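Mosquitocidal toxin (Bacillus sphaericus, PDB 2CB4) acts as a mosquito-killing toxin whose catalytic domain, the part in this crystal, is an ADP-ribosyltransferase that probably transfers ADP-ribose from NAD+ to target proteins. Local coordinates at residues E137-T142 with I266-L271; R77-D82 with I151-I156. The protein carries 1 engineered substitution. All coordinates share one frame; numbering follows the deposited sequence.

Contact 1 of 2, residues E137-T142 with I266-L271; sequences EITPWT and IPNNNL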
ATOM      1  N   GLU A 137      38.346 -24.130  33.986  1.00 36.72           N
ATOM      2  CA  GLU A 137      37.674 -24.071  32.685  1.00 34.58           C
ATOM      3  C   GLU A 137      38.522 -24.538  31.512  1.00 36.12           C
ATOM      4  O   GLU A 137      39.693 -24.142  31.361  1.00 35.85           O
ATOM      5  CB  GLU A 137      37.118 -22.669  32.385  1.00 35.21           C
ATOM      6  CG  GLU A 137      36.042 -22.687  31.322  1.00 40.89           C
ATOM      7  CD  GLU A 137      35.432 -21.331  31.014  1.00 50.55           C
ATOM      8  OE1 GLU A 137      35.932 -20.303  31.499  1.00 44.13           O
ATOM      9  OE2 GLU A 137      34.452 -21.302  30.250  1.00 39.16           O
ATOM     10  N   ILE A 138      37.909 -25.361  30.668  1.00 31.04           N
ATOM     11  CA  ILE A 138      38.558 -25.854  29.453  1.00 31.11           C
ATOM     12  C   ILE A 138      37.689 -25.441  28.241  1.00 35.60           C
ATOM     13  O   ILE A 138      36.578 -24.943  28.403  1.00 34.14           O
ATOM     14  CB  ILE A 138      38.821 -27.394  29.492  1.00 33.37           C
ATOM     15  CG1 ILE A 138      37.517 -28.159  29.712  1.00 32.98           C
ATOM     16  CG2 ILE A 138      39.849 -27.726  30.587  1.00 31.91           C
ATOM     17  CD1 ILE A 138      37.682 -29.666  29.592  1.00 29.59           C
ATOM     18  N   THR A 139      38.220 -25.611  27.032  1.00 32.41           N
ATOM     19  CA  THR A 139      37.527 -25.216  25.815  1.00 30.96           C
ATOM     20  C   THR A 139      36.097 -25.754  25.699  1.00 34.28           C
ATOM     21  O   THR A 139      35.876 -26.962  25.776  1.00 33.76           O
ATOM     22  CB  THR A 139      38.359 -25.596  24.585  1.00 34.26           C
ATOM     23  OG1 THR A 139      39.717 -25.220  24.824  1.00 30.44           O
ATOM     24  CG2 THR A 139      37.852 -24.873  23.326  1.00 31.07           C
ATOM     25  N   PRO A 140      35.114 -24.865  25.483  1.00 28.62           N
ATOM     26  CA  PRO A 140      33.741 -25.332  25.332  1.00 26.44           C
ATOM     27  C   PRO A 140      33.520 -25.716  23.868  1.00 27.62           C
ATOM     28  O   PRO A 140      34.418 -25.576  23.031  1.00 26.38           O
ATOM     29  CB  PRO A 140      32.914 -24.075  25.672  1.00 27.69           C
ATOM     30  CG  PRO A 140      33.768 -22.939  25.224  1.00 31.80           C
ATOM     31  CD  PRO A 140      35.207 -23.386  25.417  1.00 27.97           C
ATOM     32  N   TRP A 141      32.323 -26.195  23.566  1.00 23.57           N
ATOM     33  CA  TRP A 141      31.926 -26.456  22.193  1.00 23.88           C
ATOM     34  C   TRP A 141      32.068 -25.029  21.565  1.00 29.92           C
ATOM     35  O   TRP A 141      31.609 -24.025  22.143  1.00 27.71           O
ATOM     36  CB  TRP A 141      30.460 -26.916  22.160  1.00 22.47           C
ATOM     37  CG  TRP A 141      29.933 -27.154  20.767  1.00 23.86           C
ATOM     38  CD1 TRP A 141      29.857 -28.355  20.114  1.00 26.69           C
ATOM     39  CD2 TRP A 141      29.405 -26.159  19.851  1.00 23.65           C
ATOM     40  NE1 TRP A 141      29.315 -28.171  18.853  1.00 25.93           N
ATOM     41  CE2 TRP A 141      29.013 -26.843  18.676  1.00 26.41           C
ATOM     42  CE3 TRP A 141      29.158 -24.761  19.945  1.00 24.23           C
ATOM     43  CZ2 TRP A 141      28.450 -26.180  17.577  1.00 24.76           C
ATOM     44  CZ3 TRP A 141      28.597 -24.106  18.852  1.00 24.21           C
ATOM     45  CH2 TRP A 141      28.276 -24.811  17.672  1.00 24.62           C
ATOM     46  N   THR A 142      32.768 -24.942  20.431  1.00 27.33           N
ATOM     47  CA  THR A 142      33.059 -23.679  19.768  1.00 25.75           C
ATOM     48  C   THR A 142      32.658 -23.758  18.290  1.00 30.47           C
ATOM     49  O   THR A 142      32.844 -24.797  17.652  1.00 30.86           O
ATOM     50  CB  THR A 142      34.574 -23.424  19.880  1.00 28.37           C
ATOM     51  OG1 THR A 142      34.947 -23.394  21.258  1.00 28.53           O
ATOM     52  CG2 THR A 142      35.007 -22.120  19.203  1.00 22.24           C
ATOM     53  N   ILE A 266      33.832 -29.484  19.877  1.00 30.58           N
ATOM     54  CA  ILE A 266      34.704 -29.239  21.031  1.00 30.66           C
ATOM     55  C   ILE A 266      36.095 -29.441  20.450  1.00 35.87           C
ATOM     56  O   ILE A 266      36.470 -30.539  20.091  1.00 36.29           O
ATOM     57  CB  ILE A 266      34.433 -30.217  22.191  1.00 32.90           C
ATOM     58  CG1 ILE A 266      32.983 -30.018  22.655  1.00 33.53           C
ATOM     59  CG2 ILE A 266      35.435 -29.958  23.332  1.00 31.64           C
ATOM     60  CD1 ILE A 266      32.549 -30.866  23.801  1.00 33.33           C
ATOM     61  N   PRO A 267      36.836 -28.369  20.272  1.00 32.89           N
ATOM     62  CA  PRO A 267      38.139 -28.511  19.618  1.00 32.57           C
ATOM     63  C   PRO A 267      39.218 -29.272  20.400  1.00 39.67           C
ATOM     64  O   PRO A 267      40.089 -29.910  19.805  1.00 39.78           O
ATOM     65  CB  PRO A 267      38.567 -27.054  19.347  1.00 32.88           C
ATOM     66  CG  PRO A 267      37.795 -26.236  20.303  1.00 36.20           C
ATOM     67  CD  PRO A 267      36.538 -26.967  20.639  1.00 31.89           C
ATOM     68  N   ASN A 268      39.193 -29.154  21.723  1.00 36.25           N
ATOM     69  CA  ASN A 268      40.185 -29.787  22.559  1.00 34.80           C
ATOM     70  C   ASN A 268      39.757 -29.623  24.010  1.00 40.35           C
ATOM     71  O   ASN A 268      38.663 -29.123  24.296  1.00 41.23           O
ATOM     72  CB  ASN A 268      41.540 -29.118  22.318  1.00 30.59           C
ATOM     73  CG  ASN A 268      41.496 -27.604  22.519  1.00 45.73           C
ATOM     74  OD1 ASN A 268      41.147 -27.115  23.592  1.00 37.46           O
ATOM     75  ND2 ASN A 268      41.843 -26.865  21.473  1.00 32.87           N
ATOM     76  N   ASN A 269      40.613 -30.049  24.930  1.00 37.24           N
ATOM     77  CA  ASN A 269      40.326 -29.947  26.358  1.00 36.63           C
ATOM     78  C   ASN A 269      41.359 -29.105  27.048  1.00 41.25           C
ATOM     79  O   ASN A 269      41.617 -29.274  28.236  1.00 42.47           O
ATOM     80  CB  ASN A 269      40.326 -31.314  27.010  1.00 32.59           C
ATOM     81  CG  ASN A 269      39.237 -32.210  26.483  1.00 52.70           C
ATOM     82  OD1 ASN A 269      38.131 -31.777  26.177  1.00 47.97           O
ATOM     83  ND2 ASN A 269      39.533 -33.483  26.423  1.00 47.59           N
ATOM     84  N   ASN A 270      41.961 -28.201  26.303  1.00 36.80           N
ATOM     85  CA  ASN A 270      42.965 -27.326  26.862  1.00 36.53           C
ATOM     86  C   ASN A 270      42.355 -26.319  27.808  1.00 42.70           C
ATOM     87  O   ASN A 270      41.152 -26.012  27.739  1.00 43.03           O
ATOM     88  CB  ASN A 270      43.714 -26.606  25.747  1.00 34.86           C
ATOM     89  CG  ASN A 270      44.399 -27.568  24.810  1.00 52.25           C
ATOM     90  OD1 ASN A 270      44.567 -28.755  25.124  1.00 50.74           O
ATOM     91  ND2 ASN A 270      44.757 -27.086  23.636  1.00 40.86           N
ATOM     92  N   LEU A 271      43.189 -25.805  28.701  1.00 40.09           N
ATOM     93  CA  LEU A 271      42.734 -24.821  29.647  1.00 40.42           C
ATOM     94  C   LEU A 271      42.429 -23.527  28.901  1.00 45.63           C
ATOM     95  O   LEU A 271      43.186 -23.086  28.016  1.00 45.32           O
ATOM     96  CB  LEU A 271      43.783 -24.578  30.730  1.00 40.45           C
ATOM     97  CG  LEU A 271      44.069 -25.706  31.738  1.00 44.63           C
ATOM     98  CD1 LEU A 271      45.328 -25.305  32.519  1.00 43.54           C
ATOM     99  CD2 LEU A 271      42.895 -25.942  32.696  1.00 44.77           C
TER
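Ile138 and Leu271 form a single backbone bridge between E137-T142 and I266-L271, their CA atoms 4.3 Å apart; the backbones come close again where Trp141 passes Ile266. One backbone hydrogen bond crosses, from Thr139 N to Asn270 O (3.0 Å), and it meets the carbonyl almost head-on. The CA-H groups of Ile138 and Leu271 add contacts to Asn270 O and Glu137 O respectively. Beside this bridge, Thr139 OG1 donates to Asn268 OD1 at 2.7 Å. That same oxygen accepts Asn270 N (3.0 Å), closing an Asx turn. Asn268 chi1 of 55° sets CG between its own backbone N and carbonyl carbon, and chi2 of 58° turns OD1 toward both donors. The other branch of Thr139, CG2, lies anti to the backbone N and presses on Pro267 CG at 3.3 Å, while Ile138 CG2 rests on Asn269 O and reaches Leu271 CD2. Further along, Ile266 CG1 packs against Trp141 CA and CB. Arg130 of the neighbouring strand 123-131 bonds to both segments, at Thr139 O and Asn269 OD1. With two donors on one amide oxygen, a single side chain both shapes the turn of the C-terminal loop and fastens it to Thr139 in the loop beyond Ile138.

Contact 2 of 2, residues R77-D82 with I151-I156; sequences RLLRWD and IYRYEI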
ATOM      1  N   ARG A  77      26.470 -22.918  34.745  1.00 27.20           N
ATOM      2  CA  ARG A  77      26.988 -21.880  33.879  1.00 27.08           C
ATOM      3  C   ARG A  77      26.817 -22.280  32.409  1.00 32.03           C
ATOM      4  O   ARG A  77      27.352 -23.320  31.942  1.00 31.40           O
ATOM      5  CB  ARG A  77      28.462 -21.640  34.186  1.00 25.04           C
ATOM      6  CG  ARG A  77      29.057 -20.458  33.442  1.00 24.87           C
ATOM      7  CD  ARG A  77      30.384 -20.094  34.043  1.00 24.06           C
ATOM      8  NE  ARG A  77      31.024 -18.981  33.346  1.00 29.17           N
ATOM      9  CZ  ARG A  77      32.019 -19.111  32.479  1.00 42.79           C
ATOM     10  NH1 ARG A  77      32.509 -20.312  32.197  1.00 33.53           N
ATOM     11  NH2 ARG A  77      32.541 -18.035  31.898  1.00 29.85           N
ATOM     12  N   LEU A  78      26.050 -21.460  31.695  1.00 27.39           N
ATOM     13  CA  LEU A  78      25.762 -21.703  30.274  1.00 26.18           C
ATOM     14  C   LEU A  78      26.440 -20.650  29.389  1.00 28.90           C
ATOM     15  O   LEU A  78      26.738 -19.527  29.824  1.00 27.64           O
ATOM     16  CB  LEU A  78      24.256 -21.707  30.022  1.00 25.54           C
ATOM     17  CG  LEU A  78      23.431 -22.687  30.853  1.00 28.66           C
ATOM     18  CD1 LEU A  78      21.944 -22.381  30.665  1.00 27.66           C
ATOM     19  CD2 LEU A  78      23.762 -24.109  30.376  1.00 28.18           C
ATOM     20  N   LEU A  79      26.688 -21.035  28.149  1.00 25.34           N
ATOM     21  CA  LEU A  79      27.340 -20.162  27.185  1.00 24.73           C
ATOM     22  C   LEU A  79      26.571 -20.140  25.883  1.00 28.69           C
ATOM     23  O   LEU A  79      25.950 -21.123  25.488  1.00 28.35           O
ATOM     24  CB  LEU A  79      28.769 -20.667  26.887  1.00 24.32           C
ATOM     25  CG  LEU A  79      29.737 -20.885  28.056  1.00 27.63           C
ATOM     26  CD1 LEU A  79      30.998 -21.549  27.496  1.00 26.98           C
ATOM     27  CD2 LEU A  79      30.066 -19.541  28.738  1.00 25.55           C
ATOM     28  N   ARG A  80      26.655 -19.014  25.196  1.00 25.48           N
ATOM     29  CA  ARG A  80      26.037 -18.876  23.881  1.00 24.06           C
ATOM     30  C   ARG A  80      26.914 -18.031  22.967  1.00 26.97           C
ATOM     31  O   ARG A  80      27.235 -16.893  23.284  1.00 26.65           O
ATOM     32  CB  ARG A  80      24.619 -18.301  23.930  1.00 19.78           C
ATOM     33  CG  ARG A  80      24.108 -18.108  22.546  1.00 20.55           C
ATOM     34  CD  ARG A  80      22.625 -17.909  22.458  1.00 25.72           C
ATOM     35  NE  ARG A  80      22.301 -17.446  21.120  1.00 23.43           N
ATOM     36  CZ  ARG A  80      21.752 -18.176  20.156  1.00 34.51           C
ATOM     37  NH1 ARG A  80      21.391 -19.432  20.363  1.00 26.95           N
ATOM     38  NH2 ARG A  80      21.538 -17.622  18.980  1.00 24.71           N
ATOM     39  N   TRP A  81      27.295 -18.610  21.837  1.00 24.03           N
ATOM     40  CA  TRP A  81      28.094 -17.935  20.821  1.00 23.14           C
ATOM     41  C   TRP A  81      27.099 -17.195  19.948  1.00 26.24           C
ATOM     42  O   TRP A  81      26.140 -17.788  19.452  1.00 24.63           O
ATOM     43  CB  TRP A  81      28.814 -18.970  19.958  1.00 21.19           C
ATOM     44  CG  TRP A  81      29.907 -19.669  20.719  1.00 21.29           C
ATOM     45  CD1 TRP A  81      29.850 -20.926  21.316  1.00 23.34           C
ATOM     46  CD2 TRP A  81      31.240 -19.186  20.933  1.00 20.62           C
ATOM     47  NE1 TRP A  81      31.052 -21.214  21.911  1.00 21.94           N
ATOM     48  CE2 TRP A  81      31.926 -20.172  21.706  1.00 23.63           C
ATOM     49  CE3 TRP A  81      31.908 -17.993  20.609  1.00 21.01           C
ATOM     50  CZ2 TRP A  81      33.263 -20.014  22.109  1.00 22.17           C
ATOM     51  CZ3 TRP A  81      33.249 -17.850  20.998  1.00 21.79           C
ATOM     52  CH2 TRP A  81      33.912 -18.863  21.726  1.00 22.14           C
ATOM     53  N   ASP A  82      27.329 -15.899  19.746  1.00 22.57           N
ATOM     54  CA  ASP A  82      26.407 -15.098  18.941  1.00 22.02           C
ATOM     55  C   ASP A  82      27.169 -13.965  18.258  1.00 25.56           C
ATOM     56  O   ASP A  82      28.096 -13.380  18.851  1.00 25.48           O
ATOM     57  CB  ASP A  82      25.261 -14.529  19.832  1.00 22.11           C
ATOM     58  CG  ASP A  82      23.950 -14.337  19.067  1.00 28.13           C
ATOM     59  OD1 ASP A  82      23.924 -13.504  18.142  1.00 30.55           O
ATOM     60  OD2 ASP A  82      22.930 -15.000  19.378  1.00 28.21           O
ATOM     61  N   ILE A 151      32.921 -12.163  17.066  1.00 22.87           N
ATOM     62  CA  ILE A 151      31.937 -13.056  17.648  1.00 21.08           C
ATOM     63  C   ILE A 151      31.930 -12.838  19.161  1.00 25.92           C
ATOM     64  O   ILE A 151      32.944 -12.431  19.769  1.00 24.95           O
ATOM     65  CB  ILE A 151      32.186 -14.549  17.246  1.00 22.92           C
ATOM     66  CG1 ILE A 151      30.945 -15.399  17.565  1.00 22.34           C
ATOM     67  CG2 ILE A 151      33.460 -15.102  17.913  1.00 22.07           C
ATOM     68  CD1 ILE A 151      30.952 -16.752  16.937  1.00 15.83           C
ATOM     69  N   TYR A 152      30.776 -13.083  19.765  1.00 23.55           N
ATOM     70  CA  TYR A 152      30.607 -12.922  21.210  1.00 22.10           C
ATOM     71  C   TYR A 152      30.302 -14.269  21.866  1.00 26.39           C
ATOM     72  O   TYR A 152      29.626 -15.116  21.291  1.00 24.82           O
ATOM     73  CB  TYR A 152      29.439 -11.948  21.483  1.00 21.96           C
ATOM     74  CG  TYR A 152      29.706 -10.550  20.941  1.00 22.07           C
ATOM     75  CD1 TYR A 152      30.324  -9.573  21.744  1.00 22.49           C
ATOM     76  CD2 TYR A 152      29.409 -10.223  19.604  1.00 21.87           C
ATOM     77  CE1 TYR A 152      30.622  -8.326  21.239  1.00 21.43           C
ATOM     78  CE2 TYR A 152      29.727  -8.960  19.087  1.00 21.79           C
ATOM     79  CZ  TYR A 152      30.334  -8.022  19.914  1.00 28.89           C
ATOM     80  OH  TYR A 152      30.629  -6.748  19.450  1.00 29.32           O
ATOM     81  N   ARG A 153      30.799 -14.453  23.083  1.00 24.42           N
ATOM     82  CA  ARG A 153      30.504 -15.648  23.859  1.00 23.29           C
ATOM     83  C   ARG A 153      29.815 -15.147  25.125  1.00 26.31           C
ATOM     84  O   ARG A 153      30.462 -14.633  26.034  1.00 26.06           O
ATOM     85  CB  ARG A 153      31.781 -16.412  24.220  1.00 22.13           C
ATOM     86  CG  ARG A 153      31.496 -17.893  24.640  1.00 24.18           C
ATOM     87  CD  ARG A 153      32.774 -18.483  25.224  1.00 28.54           C
ATOM     88  NE  ARG A 153      32.863 -18.104  26.609  1.00 37.89           N
ATOM     89  CZ  ARG A 153      33.577 -18.738  27.517  1.00 47.41           C
ATOM     90  NH1 ARG A 153      34.304 -19.782  27.178  1.00 31.55           N
ATOM     91  NH2 ARG A 153      33.558 -18.311  28.765  1.00 37.70           N
ATOM     92  N   TYR A 154      28.495 -15.255  25.150  1.00 22.01           N
ATOM     93  CA  TYR A 154      27.702 -14.803  26.278  1.00 21.52           C
ATOM     94  C   TYR A 154      27.659 -15.839  27.385  1.00 25.46           C
ATOM     95  O   TYR A 154      27.569 -17.051  27.107  1.00 23.39           O
ATOM     96  CB  TYR A 154      26.261 -14.446  25.822  1.00 22.50           C
ATOM     97  CG  TYR A 154      26.214 -13.204  24.943  1.00 24.70           C
ATOM     98  CD1 TYR A 154      26.041 -11.941  25.510  1.00 26.39           C
ATOM     99  CD2 TYR A 154      26.375 -13.289  23.533  1.00 24.95           C
ATOM    100  CE1 TYR A 154      26.016 -10.791  24.729  1.00 26.39           C
ATOM    101  CE2 TYR A 154      26.346 -12.121  22.731  1.00 24.80           C
ATOM    102  CZ  TYR A 154      26.176 -10.889  23.355  1.00 29.48           C
ATOM    103  OH  TYR A 154      26.164  -9.754  22.626  1.00 26.70           O
ATOM    104  N   GLU A 155      27.694 -15.335  28.630  1.00 22.76           N
ATOM    105  CA  GLU A 155      27.636 -16.127  29.862  1.00 22.54           C
ATOM    106  C   GLU A 155      26.251 -15.959  30.475  1.00 26.96           C
ATOM    107  O   GLU A 155      25.800 -14.850  30.762  1.00 26.60           O
ATOM    108  CB  GLU A 155      28.710 -15.668  30.852  1.00 23.58           C
ATOM    109  CG  GLU A 155      28.682 -16.400  32.185  1.00 26.59           C
ATOM    110  CD  GLU A 155      29.512 -15.692  33.226  1.00 38.14           C
ATOM    111  OE1 GLU A 155      29.425 -14.447  33.328  1.00 26.78           O
ATOM    112  OE2 GLU A 155      30.307 -16.366  33.907  1.00 34.36           O
ATOM    113  N   ILE A 156      25.580 -17.084  30.662  1.00 23.86           N
ATOM    114  CA  ILE A 156      24.205 -17.103  31.151  1.00 22.55           C
ATOM    115  C   ILE A 156      23.990 -17.986  32.404  1.00 27.12           C
ATOM    116  O   ILE A 156      24.606 -19.054  32.546  1.00 26.68           O
ATOM    117  CB  ILE A 156      23.318 -17.693  29.986  1.00 24.08           C
ATOM    118  CG1 ILE A 156      23.476 -16.844  28.713  1.00 23.55           C
ATOM    119  CG2 ILE A 156      21.854 -17.894  30.404  1.00 22.26           C
ATOM    120  CD1 ILE A 156      23.319 -17.606  27.436  1.00 21.52           C
TER
HETATM  121  O   HOH W   1      35.380 -17.900  30.756  1.00 36.80           O
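Arg153 lays its aliphatic chain across the indole of Trp81: CG stands 3.6 Å from the centroid of the six-membered ring, 8° off the normal, a CH-pi contact, and CD follows at 3.5 Å from CZ2. A bend at chi3 (83°) then turns NE away from the extended course, and the guanidinium, nearly perpendicular to the indole, has Leu79 CD2 over one face. Arg77 crosses Glu155 at about a right angle. Its NE gives OE2 a nearly straight salt-bridge bond of 2.8 Å, in the guanidinium plane and onto the anti lone pair, with a weak second bond from NH2. Arg77 NH2 also comes within 3.3 Å of Arg153 NH2; a water accepts from both, weakly from Arg153, and the carboxylates of Glu155 and Glu137, the latter salt-bridged to Arg77 NH1, would probably ease the repulsion. Leu79, Trp81, Arg153 and Glu155 share one face of an antiparallel strand pair, 78-82 with 150-156, within the mixed sheet of the ADP-ribosyltransferase domain. Leu78, Arg80 and Asp82 form hydrogen-bonded pairs with Ile156, Tyr154 and Tyr152. On that other face Ile156 CD1 touches Arg80 CB at 3.8 Å, and Asp82 CB abuts Tyr154 CE2. Arg80 grips Asp82 OD2 side-on, NE at 3.1 Å and NH2 at 3.0 Å, and its NH2 also pairs with Asp256, while Arg84 is a second partner for Asp82 OD2. Beyond the pair, Arg193 and Ser194 of strand 192-199 hold the two oxygens of Glu155, and Phe94 meets the Tyr154 ring edge-to-face.

From the N terminus the chain passes helix 36-44 before it reaches R77-D82, then two more helices and strand 123-131 lead to E137-T142. It next runs to I151-I156, where contact 2 closes a loop of 68 intervening residues. Contact 1 closes much later, when I266-L271 returns near the C terminus after 123 residues, so the two loops cross rather than nest. Contact 2 joins two strands in the buried part of the mixed sheet; contact 1 ties the C-terminal loop to a short strand of that sheet. They meet directly: Glu137 OE2 forms a salt bridge with Arg77 NH1, Trp81 NE1 probably bonds to Trp141 O, and Pro140 packs on Leu79.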